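Side-chain contacts in DR2417 (Deinococcus radiodurans, PDB 4XWW), which degrades RNA from the 5' end as a metal-dependent, dimeric ribonuclease J and probably takes part in rRNA maturation: residues K78-T83 against G91-I96; S190-V195 against L391-P396; L293-V298 against H329-L334; R497-P502 against K545-N550. One frame throughout, in Å; residues are numbered along the deposited sequence.

Contact 1 of 4, residues K78-T83 against G91-I96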
loop_
_atom_site.group_PDB
_atom_site.type_symbol
_atom_site.label_atom_id
_atom_site.label_comp_id
_atom_site.label_asym_id
_atom_site.label_seq_id
_atom_site.Cartn_x
_atom_site.Cartn_y
_atom_site.Cartn_z
ATOM N N LYS A 78 30.747 -20.644 -16.446
ATOM C CA LYS A 78 30.864 -22.092 -16.561
ATOM C C LYS A 78 29.506 -22.760 -16.465
ATOM O O LYS A 78 29.324 -23.887 -16.925
ATOM C CB LYS A 78 31.796 -22.647 -15.484
ATOM C CG LYS A 78 33.232 -22.231 -15.669
ATOM C CD LYS A 78 33.743 -22.684 -17.032
ATOM C CE LYS A 78 34.949 -21.873 -17.442
ATOM N NZ LYS A 78 35.413 -22.221 -18.823
ATOM N N GLY A 79 28.549 -22.065 -15.864
ATOM C CA GLY A 79 27.231 -22.643 -15.704
ATOM C C GLY A 79 26.345 -21.947 -14.700
ATOM O O GLY A 79 26.722 -20.942 -14.095
ATOM N N TRP A 80 25.158 -22.522 -14.513
ATOM C CA TRP A 80 24.111 -21.937 -13.724
ATOM C C TRP A 80 23.554 -22.947 -12.731
ATOM O O TRP A 80 23.450 -24.139 -13.042
ATOM C CB TRP A 80 22.985 -21.445 -14.641
ATOM C CG TRP A 80 22.579 -19.998 -14.457
ATOM C CD1 TRP A 80 21.785 -19.481 -13.465
ATOM C CD2 TRP A 80 22.928 -18.893 -15.298
ATOM N NE1 TRP A 80 21.627 -18.127 -13.639
ATOM C CE2 TRP A 80 22.312 -17.742 -14.761
ATOM C CE3 TRP A 80 23.698 -18.764 -16.461
ATOM C CZ2 TRP A 80 22.447 -16.478 -15.338
ATOM C CZ3 TRP A 80 23.832 -17.502 -17.034
ATOM C CH2 TRP A 80 23.206 -16.379 -16.469
ATOM N N ILE A 81 23.198 -22.447 -11.550
ATOM C CA ILE A 81 22.443 -23.172 -10.540
ATOM C C ILE A 81 21.073 -22.515 -10.392
ATOM O O ILE A 81 20.999 -21.297 -10.225
ATOM C CB ILE A 81 23.156 -23.142 -9.178
ATOM C CG1 ILE A 81 24.498 -23.879 -9.248
ATOM C CG2 ILE A 81 22.281 -23.724 -8.067
ATOM C CD1 ILE A 81 25.331 -23.638 -8.033
ATOM N N LEU A 82 20.004 -23.308 -10.465
ATOM C CA LEU A 82 18.650 -22.790 -10.237
ATOM C C LEU A 82 18.070 -23.430 -8.975
ATOM O O LEU A 82 17.835 -24.643 -8.954
ATOM C CB LEU A 82 17.742 -23.072 -11.445
ATOM C CG LEU A 82 18.222 -22.565 -12.798
ATOM C CD1 LEU A 82 17.130 -22.779 -13.838
ATOM C CD2 LEU A 82 18.542 -21.076 -12.673
ATOM N N THR A 83 17.834 -22.625 -7.933
ATOM C CA THR A 83 17.473 -23.185 -6.626
ATOM C C THR A 83 16.008 -23.632 -6.517
ATOM O O THR A 83 15.712 -24.581 -5.806
ATOM C CB THR A 83 17.766 -22.203 -5.460
ATOM O OG1 THR A 83 17.011 -20.987 -5.619
ATOM C CG2 THR A 83 19.278 -21.867 -5.379
ATOM N N GLY A 91 12.311 -15.842 -13.183
ATOM C CA GLY A 91 11.549 -15.024 -14.113
ATOM C C GLY A 91 12.337 -14.180 -15.093
ATOM O O GLY A 91 11.811 -13.781 -16.133
ATOM N N GLY A 92 13.593 -13.903 -14.767
ATOM C CA GLY A 92 14.454 -13.153 -15.663
ATOM C C GLY A 92 15.240 -13.985 -16.666
ATOM O O GLY A 92 15.907 -13.439 -17.529
ATOM N N LEU A 93 15.172 -15.308 -16.556
ATOM C CA LEU A 93 16.009 -16.168 -17.398
ATOM C C LEU A 93 15.783 -16.029 -18.924
ATOM O O LEU A 93 16.754 -16.055 -19.683
ATOM C CB LEU A 93 15.842 -17.630 -16.955
ATOM C CG LEU A 93 16.366 -17.864 -15.531
ATOM C CD1 LEU A 93 16.093 -19.267 -15.023
ATOM C CD2 LEU A 93 17.869 -17.556 -15.442
ATOM N N PRO A 94 14.525 -15.860 -19.383
ATOM C CA PRO A 94 14.334 -15.624 -20.822
ATOM C C PRO A 94 15.120 -14.417 -21.334
ATOM O O PRO A 94 15.736 -14.465 -22.398
ATOM C CB PRO A 94 12.826 -15.359 -20.933
ATOM C CG PRO A 94 12.242 -16.065 -19.786
ATOM C CD PRO A 94 13.231 -15.941 -18.675
ATOM N N TYR A 95 15.107 -13.346 -20.550
ATOM C CA TYR A 95 15.815 -12.120 -20.904
ATOM C C TYR A 95 17.331 -12.272 -20.793
ATOM O O TYR A 95 18.072 -11.816 -21.664
ATOM C CB TYR A 95 15.321 -10.974 -20.022
ATOM C CG TYR A 95 13.814 -10.849 -20.059
ATOM C CD1 TYR A 95 13.015 -11.560 -19.166
ATOM C CD2 TYR A 95 13.185 -10.055 -21.015
ATOM C CE1 TYR A 95 11.634 -11.459 -19.209
ATOM C CE2 TYR A 95 11.805 -9.953 -21.064
ATOM C CZ TYR A 95 11.036 -10.656 -20.159
ATOM O OH TYR A 95 9.664 -10.558 -20.197
ATOM N N ILE A 96 17.780 -12.934 -19.734
ATOM C CA ILE A 96 19.205 -13.156 -19.496
ATOM C C ILE A 96 19.797 -14.198 -20.469
ATOM O O ILE A 96 20.815 -13.928 -21.125
ATOM C CB ILE A 96 19.450 -13.588 -18.014
ATOM C CG1 ILE A 96 19.007 -12.478 -17.044
ATOM C CG2 ILE A 96 20.924 -14.005 -17.808
ATOM C CD1 ILE A 96 18.814 -12.927 -15.612
#
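In the metallo-beta-lactamase fold, strand 77-82 leads into the zinc-binding region, and the chain then returns in helix 93-97. Trp80 and Leu82 of the strand meet Leu93 and Ile96 of the helix, and all four are buried. Ile96 uses its CG2 branch, which lies 3.6 Å from Trp80 CH2 at the six-membered end of the indole. The two side chains cross at a slant. With CG1 beside the backbone N (chi1 -62°), CG2 lies anti to that N and is the branch turned to the indole. At the pyrrole side of the same indole, Leu93 CD2 lies 4.2 Å from Trp80 NE1. That nitrogen donates its hydrogen bond to the backbone O of Asp47. Leu82 and Leu93 meet tip to tip. Leu93 CD1 touches both methyls of Leu82, CD1 and CD2, each at 3.8 Å. Across this apolar seam no hydrogen bond is made. Phe97 adds an edge-to-face ring contact to Trp80, and Val105 of strand 104-107 touches both Trp80 and Leu82. Between the two segments come the zinc ligands His84, His86, Asp88 and His89. The buried packing thus joins the strand before and the helix after the HxHxDH motif, as in metallo-beta-lactamase folds.

Contact 2 of 4, residues S190-V195 against L391-P396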
loop_
_atom_site.group_PDB
_atom_site.type_symbol
_atom_site.label_atom_id
_atom_site.label_comp_id
_atom_site.label_asym_id
_atom_site.label_seq_id
_atom_site.Cartn_x
_atom_site.Cartn_y
_atom_site.Cartn_z
ATOM N N SER A 190 13.478 -30.668 5.478
ATOM C CA SER A 190 14.759 -29.996 5.269
ATOM C C SER A 190 15.918 -30.906 5.688
ATOM O O SER A 190 15.837 -31.617 6.677
ATOM C CB SER A 190 14.833 -28.671 6.033
ATOM O OG SER A 190 13.826 -27.777 5.592
ATOM N N ASP A 191 16.995 -30.862 4.928
ATOM C CA ASP A 191 18.157 -31.696 5.232
ATOM C C ASP A 191 19.040 -31.081 6.327
ATOM O O ASP A 191 20.170 -30.660 6.071
ATOM C CB ASP A 191 18.970 -31.946 3.959
ATOM C CG ASP A 191 19.866 -33.165 4.078
ATOM O OD1 ASP A 191 20.114 -33.606 5.225
ATOM O OD2 ASP A 191 20.318 -33.679 3.028
ATOM N N LEU A 192 18.554 -31.079 7.564
ATOM C CA LEU A 192 19.302 -30.432 8.641
ATOM C C LEU A 192 20.526 -31.253 9.034
ATOM O O LEU A 192 21.495 -30.718 9.563
ATOM C CB LEU A 192 18.408 -30.188 9.859
ATOM C CG LEU A 192 17.251 -29.219 9.612
ATOM C CD1 LEU A 192 16.481 -28.960 10.896
ATOM C CD2 LEU A 192 17.768 -27.919 8.998
ATOM N N GLU A 193 20.466 -32.557 8.783
ATOM C CA GLU A 193 21.620 -33.435 8.974
ATOM C C GLU A 193 22.778 -32.949 8.106
ATOM O O GLU A 193 23.920 -32.830 8.569
ATOM C CB GLU A 193 21.235 -34.872 8.621
ATOM C CG GLU A 193 22.327 -35.901 8.798
ATOM C CD GLU A 193 21.866 -37.293 8.399
ATOM O OE1 GLU A 193 21.295 -37.442 7.296
ATOM O OE2 GLU A 193 22.065 -38.238 9.193
ATOM N N ARG A 194 22.483 -32.642 6.846
ATOM C CA ARG A 194 23.535 -32.222 5.922
ATOM C C ARG A 194 24.081 -30.867 6.323
ATOM O O ARG A 194 25.278 -30.616 6.226
ATOM C CB ARG A 194 23.031 -32.160 4.479
ATOM C CG ARG A 194 24.102 -31.700 3.506
ATOM C CD ARG A 194 25.200 -32.793 3.416
ATOM N NE ARG A 194 26.389 -32.474 2.609
ATOM C CZ ARG A 194 27.471 -31.841 3.066
ATOM N NH1 ARG A 194 27.512 -31.387 4.329
ATOM N NH2 ARG A 194 28.509 -31.648 2.263
ATOM N N VAL A 195 23.182 -29.982 6.756
ATOM C CA VAL A 195 23.573 -28.643 7.171
ATOM C C VAL A 195 24.462 -28.718 8.419
ATOM O O VAL A 195 25.493 -28.045 8.502
ATOM C CB VAL A 195 22.324 -27.758 7.427
ATOM C CG1 VAL A 195 22.707 -26.449 8.108
ATOM C CG2 VAL A 195 21.563 -27.494 6.098
ATOM N N LEU A 391 22.049 -20.670 11.623
ATOM C CA LEU A 391 23.266 -20.021 12.112
ATOM C C LEU A 391 23.971 -20.876 13.164
ATOM O O LEU A 391 25.192 -20.968 13.154
ATOM C CB LEU A 391 22.936 -18.623 12.677
ATOM C CG LEU A 391 22.752 -17.525 11.619
ATOM C CD1 LEU A 391 21.773 -16.463 12.071
ATOM C CD2 LEU A 391 24.100 -16.886 11.287
ATOM N N ASN A 392 23.218 -21.531 14.045
ATOM C CA ASN A 392 23.829 -22.362 15.088
ATOM C C ASN A 392 24.410 -23.665 14.540
ATOM O O ASN A 392 25.428 -24.151 15.030
ATOM C CB ASN A 392 22.812 -22.691 16.195
ATOM C CG ASN A 392 22.518 -21.504 17.118
ATOM O OD1 ASN A 392 23.359 -20.624 17.319
ATOM N ND2 ASN A 392 21.316 -21.485 17.682
ATOM N N LEU A 393 23.754 -24.230 13.535
ATOM C CA LEU A 393 24.203 -25.486 12.945
ATOM C C LEU A 393 25.436 -25.299 12.054
ATOM O O LEU A 393 26.321 -26.153 12.021
ATOM C CB LEU A 393 23.063 -26.113 12.137
ATOM C CG LEU A 393 21.952 -26.800 12.922
ATOM C CD1 LEU A 393 20.888 -27.293 11.962
ATOM C CD2 LEU A 393 22.529 -28.000 13.723
ATOM N N THR A 394 25.478 -24.187 11.322
ATOM C CA THR A 394 26.565 -23.953 10.367
ATOM C C THR A 394 27.792 -23.301 10.994
ATOM O O THR A 394 28.916 -23.485 10.490
ATOM C CB THR A 394 26.110 -23.103 9.179
ATOM O OG1 THR A 394 25.474 -21.917 9.658
ATOM C CG2 THR A 394 25.143 -23.890 8.312
ATOM N N ARG A 395 27.598 -22.551 12.077
ATOM C CA ARG A 395 28.728 -21.917 12.770
ATOM C C ARG A 395 29.683 -21.215 11.800
ATOM O O ARG A 395 30.886 -21.488 11.803
ATOM C CB ARG A 395 29.507 -22.958 13.589
ATOM C CG ARG A 395 28.870 -23.288 14.930
ATOM C CD ARG A 395 28.825 -24.795 15.188
ATOM N NE ARG A 395 30.133 -25.435 15.089
ATOM C CZ ARG A 395 30.309 -26.715 14.773
ATOM N NH1 ARG A 395 29.257 -27.479 14.516
ATOM N NH2 ARG A 395 31.532 -27.233 14.705
ATOM N N PRO A 396 29.157 -20.321 10.948
ATOM C CA PRO A 396 29.967 -19.806 9.841
ATOM C C PRO A 396 30.993 -18.776 10.297
ATOM O O PRO A 396 30.768 -18.032 11.256
ATOM C CB PRO A 396 28.924 -19.156 8.931
ATOM C CG PRO A 396 27.937 -18.614 9.902
ATOM C CD PRO A 396 27.839 -19.657 11.001
#
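Helix 192-201 begins beside the last turn of helix 384-394, and the two backbones come nearest at Val195 and Thr394, with their CA atoms 6.4 Å apart. Val195 and Leu393 carry the contact about equally. Val195 works through CG1, which lies 3.5 Å from Thr394 CG2 and 4.1 Å from Leu393 CB. With chi1 at 169°, this methyl stands opposite the backbone N of Val195. The Val195 side chain crosses Leu393 at about a right angle. Thr394 offers its methyl here, while its hydroxyl is hydrogen-bonded to the carbonyl O of Ile390, one turn earlier in its own helix. Both helices pack by the sheet that holds strands 205-209 and 398-402, and Leu206 of strand 205-209 also touches Thr394. The contact therefore joins chain parts from before and after the beta-CASP insertion within one metallo-beta-lactamase fold. Leu393 reaches further toward Leu192, where CD1 of Leu393 is 4.3 Å from CD2 of Leu192. Asp191 is the N-cap of helix 192-201. Its OD1 accepts from Arg194 N at 3.0 Å, and the donor stands well above the carboxylate plane. At the far end, Arg395 leaves helix 384-394 with a positive phi of 47°.

Contact 3 of 4, residues L293-V298 against H329-L334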
loop_
_atom_site.group_PDB
_atom_site.type_symbol
_atom_site.label_atom_id
_atom_site.label_comp_id
_atom_site.label_asym_id
_atom_site.label_seq_id
_atom_site.Cartn_x
_atom_site.Cartn_y
_atom_site.Cartn_z
ATOM N N LEU A 293 -12.797 -31.161 -11.902
ATOM C CA LEU A 293 -14.002 -30.907 -12.690
ATOM C C LEU A 293 -13.996 -29.479 -13.229
ATOM O O LEU A 293 -13.247 -28.637 -12.738
ATOM C CB LEU A 293 -15.266 -31.133 -11.852
ATOM C CG LEU A 293 -15.628 -32.529 -11.353
ATOM C CD1 LEU A 293 -16.979 -32.505 -10.639
ATOM C CD2 LEU A 293 -15.660 -33.513 -12.496
ATOM N N THR A 294 -14.830 -29.210 -14.230
ATOM C CA THR A 294 -15.014 -27.849 -14.716
ATOM C C THR A 294 -16.152 -27.186 -13.962
ATOM O O THR A 294 -16.940 -27.853 -13.297
ATOM C CB THR A 294 -15.347 -27.786 -16.212
ATOM O OG1 THR A 294 -16.596 -28.438 -16.444
ATOM C CG2 THR A 294 -14.262 -28.455 -17.033
ATOM N N SER A 295 -16.255 -25.874 -14.102
ATOM C CA SER A 295 -17.311 -25.134 -13.427
ATOM C C SER A 295 -18.683 -25.584 -13.915
ATOM O O SER A 295 -19.655 -25.574 -13.160
ATOM C CB SER A 295 -17.141 -23.632 -13.648
ATOM O OG SER A 295 -17.274 -23.311 -15.017
ATOM N N GLU A 296 -18.761 -25.984 -15.179
ATOM C CA GLU A 296 -20.013 -26.503 -15.716
ATOM C C GLU A 296 -20.381 -27.817 -15.033
ATOM O O GLU A 296 -21.532 -28.032 -14.657
ATOM C CB GLU A 296 -19.910 -26.690 -17.230
ATOM C CG GLU A 296 -19.850 -25.382 -18.006
ATOM C CD GLU A 296 -18.429 -24.880 -18.251
ATOM O OE1 GLU A 296 -17.464 -25.390 -17.630
ATOM O OE2 GLU A 296 -18.281 -23.962 -19.081
ATOM N N GLU A 297 -19.386 -28.673 -14.838
ATOM C CA GLU A 297 -19.603 -30.000 -14.270
ATOM C C GLU A 297 -20.020 -29.961 -12.793
ATOM O O GLU A 297 -20.846 -30.767 -12.365
ATOM C CB GLU A 297 -18.337 -30.848 -14.456
ATOM C CG GLU A 297 -18.077 -31.159 -15.935
ATOM C CD GLU A 297 -16.774 -31.898 -16.211
ATOM O OE1 GLU A 297 -15.811 -31.782 -15.424
ATOM O OE2 GLU A 297 -16.738 -32.603 -17.234
ATOM N N VAL A 298 -19.463 -29.036 -12.017
ATOM C CA VAL A 298 -19.836 -28.952 -10.597
ATOM C C VAL A 298 -21.166 -28.269 -10.394
ATOM O O VAL A 298 -21.775 -28.395 -9.340
ATOM C CB VAL A 298 -18.803 -28.222 -9.749
ATOM C CG1 VAL A 298 -17.505 -28.962 -9.785
ATOM C CG2 VAL A 298 -18.660 -26.744 -10.164
ATOM N N HIS A 329 -17.369 -12.293 -13.561
ATOM C CA HIS A 329 -17.002 -13.627 -14.030
ATOM C C HIS A 329 -18.064 -14.170 -14.983
ATOM O O HIS A 329 -19.255 -14.117 -14.688
ATOM C CB HIS A 329 -16.800 -14.585 -12.857
ATOM C CG HIS A 329 -16.075 -15.834 -13.234
ATOM N ND1 HIS A 329 -16.648 -16.825 -14.000
ATOM C CD2 HIS A 329 -14.812 -16.249 -12.965
ATOM C CE1 HIS A 329 -15.767 -17.793 -14.197
ATOM N NE2 HIS A 329 -14.649 -17.472 -13.570
ATOM N N ALA A 330 -17.629 -14.703 -16.117
ATOM C CA ALA A 330 -18.554 -15.049 -17.196
ATOM C C ALA A 330 -19.375 -16.298 -16.902
ATOM O O ALA A 330 -20.435 -16.487 -17.483
ATOM C CB ALA A 330 -17.790 -15.232 -18.504
ATOM N N LYS A 331 -18.890 -17.155 -16.010
ATOM C CA LYS A 331 -19.545 -18.441 -15.810
ATOM C C LYS A 331 -19.969 -18.700 -14.377
ATOM O O LYS A 331 -20.781 -19.588 -14.120
ATOM C CB LYS A 331 -18.636 -19.577 -16.274
ATOM C CG LYS A 331 -18.441 -19.652 -17.776
ATOM C CD LYS A 331 -17.292 -20.595 -18.094
ATOM C CE LYS A 331 -17.219 -20.913 -19.579
ATOM N NZ LYS A 331 -16.309 -22.065 -19.862
ATOM N N ILE A 332 -19.413 -17.940 -13.441
ATOM C CA ILE A 332 -19.710 -18.154 -12.035
ATOM C C ILE A 332 -20.154 -16.836 -11.387
ATOM O O ILE A 332 -19.590 -15.773 -11.652
ATOM C CB ILE A 332 -18.488 -18.730 -11.272
ATOM C CG1 ILE A 332 -17.938 -19.984 -11.959
ATOM C CG2 ILE A 332 -18.849 -19.038 -9.828
ATOM C CD1 ILE A 332 -16.526 -20.361 -11.483
ATOM N N ALA A 333 -21.160 -16.912 -10.528
ATOM C CA ALA A 333 -21.604 -15.750 -9.772
ATOM C C ALA A 333 -21.677 -16.046 -8.276
ATOM O O ALA A 333 -22.359 -16.978 -7.860
ATOM C CB ALA A 333 -22.956 -15.280 -10.284
ATOM N N LEU A 334 -20.975 -15.245 -7.474
ATOM C CA LEU A 334 -21.032 -15.375 -6.020
ATOM C C LEU A 334 -22.418 -15.024 -5.486
ATOM O O LEU A 334 -23.167 -14.272 -6.119
ATOM C CB LEU A 334 -19.985 -14.481 -5.358
ATOM C CG LEU A 334 -18.529 -14.874 -5.640
ATOM C CD1 LEU A 334 -17.577 -14.050 -4.809
ATOM C CD2 LEU A 334 -18.295 -16.346 -5.376
HETATM O O HOH W 1 -19.884 -22.722 -15.163
HETATM O O HOH W 2 -15.027 -23.944 -17.771
#
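Glu296 and Lys331 form a salt bridge, with Lys331 NZ donating to Glu296 OE2 at 2.8 Å. The ammonium group uses the syn lone pair of OE2, on the side of the other carboxylate oxygen. Lys331 is extended beyond CG, while Glu296 bends at chi2 (91°), which turns its carboxylate back toward the lysine. A water bridges the pair. It donates to Glu296 OE1 at 2.8 Å and accepts from Lys331 NZ at 3.1 Å, so both carboxylate oxygens are linked to one ammonium. Next to this polar pair, Ser295 CB packs 4.0 Å from CD1 of the buried Ile332. The hydroxyl of Ser295 lies near the aliphatic part of Lys331. A second water, 2.7 Å from Ser295 OG, makes a weak bond to Lys331 O.

Each segment is held in shape by side-chain bonds to its own backbone N-H groups. Thr294 and Glu297 form a capping box at the start of the short helix 295-298: Glu297 N donates to Thr294 OG1, and Thr294 N donates to Glu297 OE1. In the other segment, His329 ND1 accepts from Lys331 N near the ring plane and from Ile332 N well out of it. Phe308 of strand 306-310 touches both Ser295 and Ile332. The contact thus ties the short helix 295-298 to the loop 329-334, beside strands 265-269 and 306-310 of the beta-CASP domain, and Ala330 packs on a sugar of the bound RNA. Both charged partners are exposed, so water probably screens the salt bridge, and its strength is likely to be modest.

Contact 4 of 4, residues R497-P502 against K545-N550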
loop_
_atom_site.group_PDB
_atom_site.type_symbol
_atom_site.label_atom_id
_atom_site.label_comp_id
_atom_site.label_asym_id
_atom_site.label_seq_id
_atom_site.Cartn_x
_atom_site.Cartn_y
_atom_site.Cartn_z
ATOM N N ARG A 497 -5.617 17.429 -20.625
ATOM C CA ARG A 497 -6.042 16.057 -20.363
ATOM C C ARG A 497 -5.768 15.701 -18.905
ATOM O O ARG A 497 -4.684 15.964 -18.390
ATOM C CB ARG A 497 -5.345 15.069 -21.301
ATOM C CG ARG A 497 -6.073 14.849 -22.600
ATOM C CD ARG A 497 -7.427 14.242 -22.326
ATOM N NE ARG A 497 -7.447 12.824 -22.655
ATOM C CZ ARG A 497 -8.159 12.303 -23.648
ATOM N NH1 ARG A 497 -8.921 13.088 -24.399
ATOM N NH2 ARG A 497 -8.115 10.999 -23.883
ATOM N N GLY A 498 -6.774 15.131 -18.245
ATOM C CA GLY A 498 -6.711 14.836 -16.822
ATOM C C GLY A 498 -6.380 16.035 -15.948
ATOM O O GLY A 498 -5.832 15.880 -14.859
ATOM N N PHE A 499 -6.707 17.237 -16.413
ATOM C CA PHE A 499 -6.426 18.437 -15.631
ATOM C C PHE A 499 -7.631 18.847 -14.790
ATOM O O PHE A 499 -7.554 18.906 -13.562
ATOM C CB PHE A 499 -6.015 19.600 -16.538
ATOM C CG PHE A 499 -5.869 20.903 -15.809
ATOM C CD1 PHE A 499 -4.998 21.019 -14.736
ATOM C CD2 PHE A 499 -6.611 22.011 -16.188
ATOM C CE1 PHE A 499 -4.868 22.216 -14.058
ATOM C CE2 PHE A 499 -6.482 23.208 -15.521
ATOM C CZ PHE A 499 -5.611 23.314 -14.454
ATOM N N ALA A 500 -8.737 19.127 -15.470
ATOM C CA ALA A 500 -9.977 19.555 -14.835
ATOM C C ALA A 500 -11.123 19.277 -15.790
ATOM O O ALA A 500 -10.899 19.051 -16.981
ATOM C CB ALA A 500 -9.919 21.026 -14.480
ATOM N N ARG A 501 -12.348 19.273 -15.286
ATOM C CA ARG A 501 -13.479 19.074 -16.177
ATOM C C ARG A 501 -13.636 20.379 -16.955
ATOM O O ARG A 501 -13.119 21.416 -16.529
ATOM C CB ARG A 501 -14.741 18.696 -15.401
ATOM C CG ARG A 501 -15.402 19.849 -14.691
ATOM C CD ARG A 501 -16.490 19.362 -13.755
ATOM N NE ARG A 501 -16.650 20.292 -12.646
ATOM C CZ ARG A 501 -17.799 20.536 -12.032
ATOM N NH1 ARG A 501 -17.839 21.403 -11.029
ATOM N NH2 ARG A 501 -18.903 19.916 -12.420
ATOM N N PRO A 502 -14.317 20.334 -18.107
ATOM C CA PRO A 502 -14.371 21.533 -18.958
ATOM C C PRO A 502 -14.856 22.799 -18.246
ATOM O O PRO A 502 -15.872 22.776 -17.549
ATOM C CB PRO A 502 -15.354 21.133 -20.068
ATOM C CG PRO A 502 -16.062 19.908 -19.561
ATOM C CD PRO A 502 -15.063 19.210 -18.696
ATOM N N LYS A 545 -1.550 30.481 -9.040
ATOM C CA LYS A 545 -2.350 31.457 -8.306
ATOM C C LYS A 545 -3.837 31.132 -8.441
ATOM O O LYS A 545 -4.588 31.209 -7.468
ATOM C CB LYS A 545 -2.068 32.878 -8.806
ATOM N N ALA A 546 -4.247 30.754 -9.651
ATOM C CA ALA A 546 -5.655 30.513 -9.958
ATOM C C ALA A 546 -6.199 29.229 -9.335
ATOM O O ALA A 546 -7.291 29.218 -8.771
ATOM C CB ALA A 546 -5.861 30.480 -11.461
ATOM N N THR A 547 -5.440 28.146 -9.450
ATOM C CA THR A 547 -5.938 26.836 -9.052
ATOM C C THR A 547 -5.148 26.230 -7.902
ATOM O O THR A 547 -5.647 25.362 -7.188
ATOM C CB THR A 547 -5.899 25.854 -10.227
ATOM O OG1 THR A 547 -4.536 25.587 -10.565
ATOM C CG2 THR A 547 -6.617 26.435 -11.440
ATOM N N GLY A 548 -3.911 26.678 -7.731
ATOM C CA GLY A 548 -3.036 26.098 -6.731
ATOM C C GLY A 548 -2.335 24.857 -7.250
ATOM O O GLY A 548 -1.644 24.173 -6.498
ATOM N N ARG A 549 -2.512 24.567 -8.537
ATOM C CA ARG A 549 -1.956 23.355 -9.126
ATOM C C ARG A 549 -0.798 23.663 -10.060
ATOM O O ARG A 549 -0.672 24.777 -10.573
ATOM C CB ARG A 549 -3.035 22.580 -9.883
ATOM C CG ARG A 549 -4.431 22.786 -9.333
ATOM C CD ARG A 549 -5.186 21.481 -9.176
ATOM N NE ARG A 549 -5.577 20.892 -10.451
ATOM C CZ ARG A 549 -6.766 21.060 -11.023
ATOM N NH1 ARG A 549 -7.691 21.807 -10.438
ATOM N NH2 ARG A 549 -7.033 20.481 -12.183
ATOM N N ASN A 550 0.048 22.664 -10.278
ATOM C CA ASN A 550 1.149 22.779 -11.220
ATOM C C ASN A 550 1.051 21.716 -12.307
ATOM O O ASN A 550 1.855 20.783 -12.331
ATOM C CB ASN A 550 2.489 22.661 -10.491
ATOM C CG ASN A 550 2.651 23.698 -9.395
ATOM O OD1 ASN A 550 3.176 24.788 -9.630
ATOM N ND2 ASN A 550 2.195 23.364 -8.190
#
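Arg549 NH2 lies over one face of the Phe499 ring, displaced toward its rim, and the ring and guanidinium planes are tilted 39° apart. The contact is an off-centre cation-pi interaction, with Arg549 CZ 4.4 Å from the ring centroid. The exact placement of NH2 is doubtful, because it is modelled too close to the backbone O of Phe499. Arg549 bends at chi2 and chi3, and this brings the group back across the phenyl ring. Ala500 CB meets the guanidinium at its edge. Thr547 CG2 approaches the ring obliquely, 4.5 Å from Phe499 CZ. Thr547 also holds the backbone that carries the arginine: its OG1 accepts from Arg549 N at 3.0 Å, in an ST turn, and is hydrogen-bonded to Thr543 O. Gly548 between them has positive phi, as the chain leaves helix 528-547. This part of the C-terminal domain lies against the second subunit, and the Arg549 side chain is about 4 Å from a manganese ion. The arginine charge is probably balanced mainly by Asp462 of the second subunit, which forms a salt bridge with NH1, while the buried NE has at most a long, weak ion pair to Asp456 of the second subunit.

From the N terminus, contact 1 comes first and closes a short loop of seven residues, the one with zinc ligands, within the metallo-beta-lactamase part. Contact 2 then opens and closes a loop of 195 residues. It brings the chain back to the metallo-beta-lactamase part after the beta-CASP insertion. Contact 3 is nested inside that loop and joins a short helix to a loop of the beta-CASP domain. Contact 4 follows in series, in the C-terminal domain, and closes 42 residues that are mostly helix. No two contacts touch or cross. Contacts 1 and 2 are the nearest pair, with centres about 26 Å apart, while contacts 2 and 4 are about 62 Å apart.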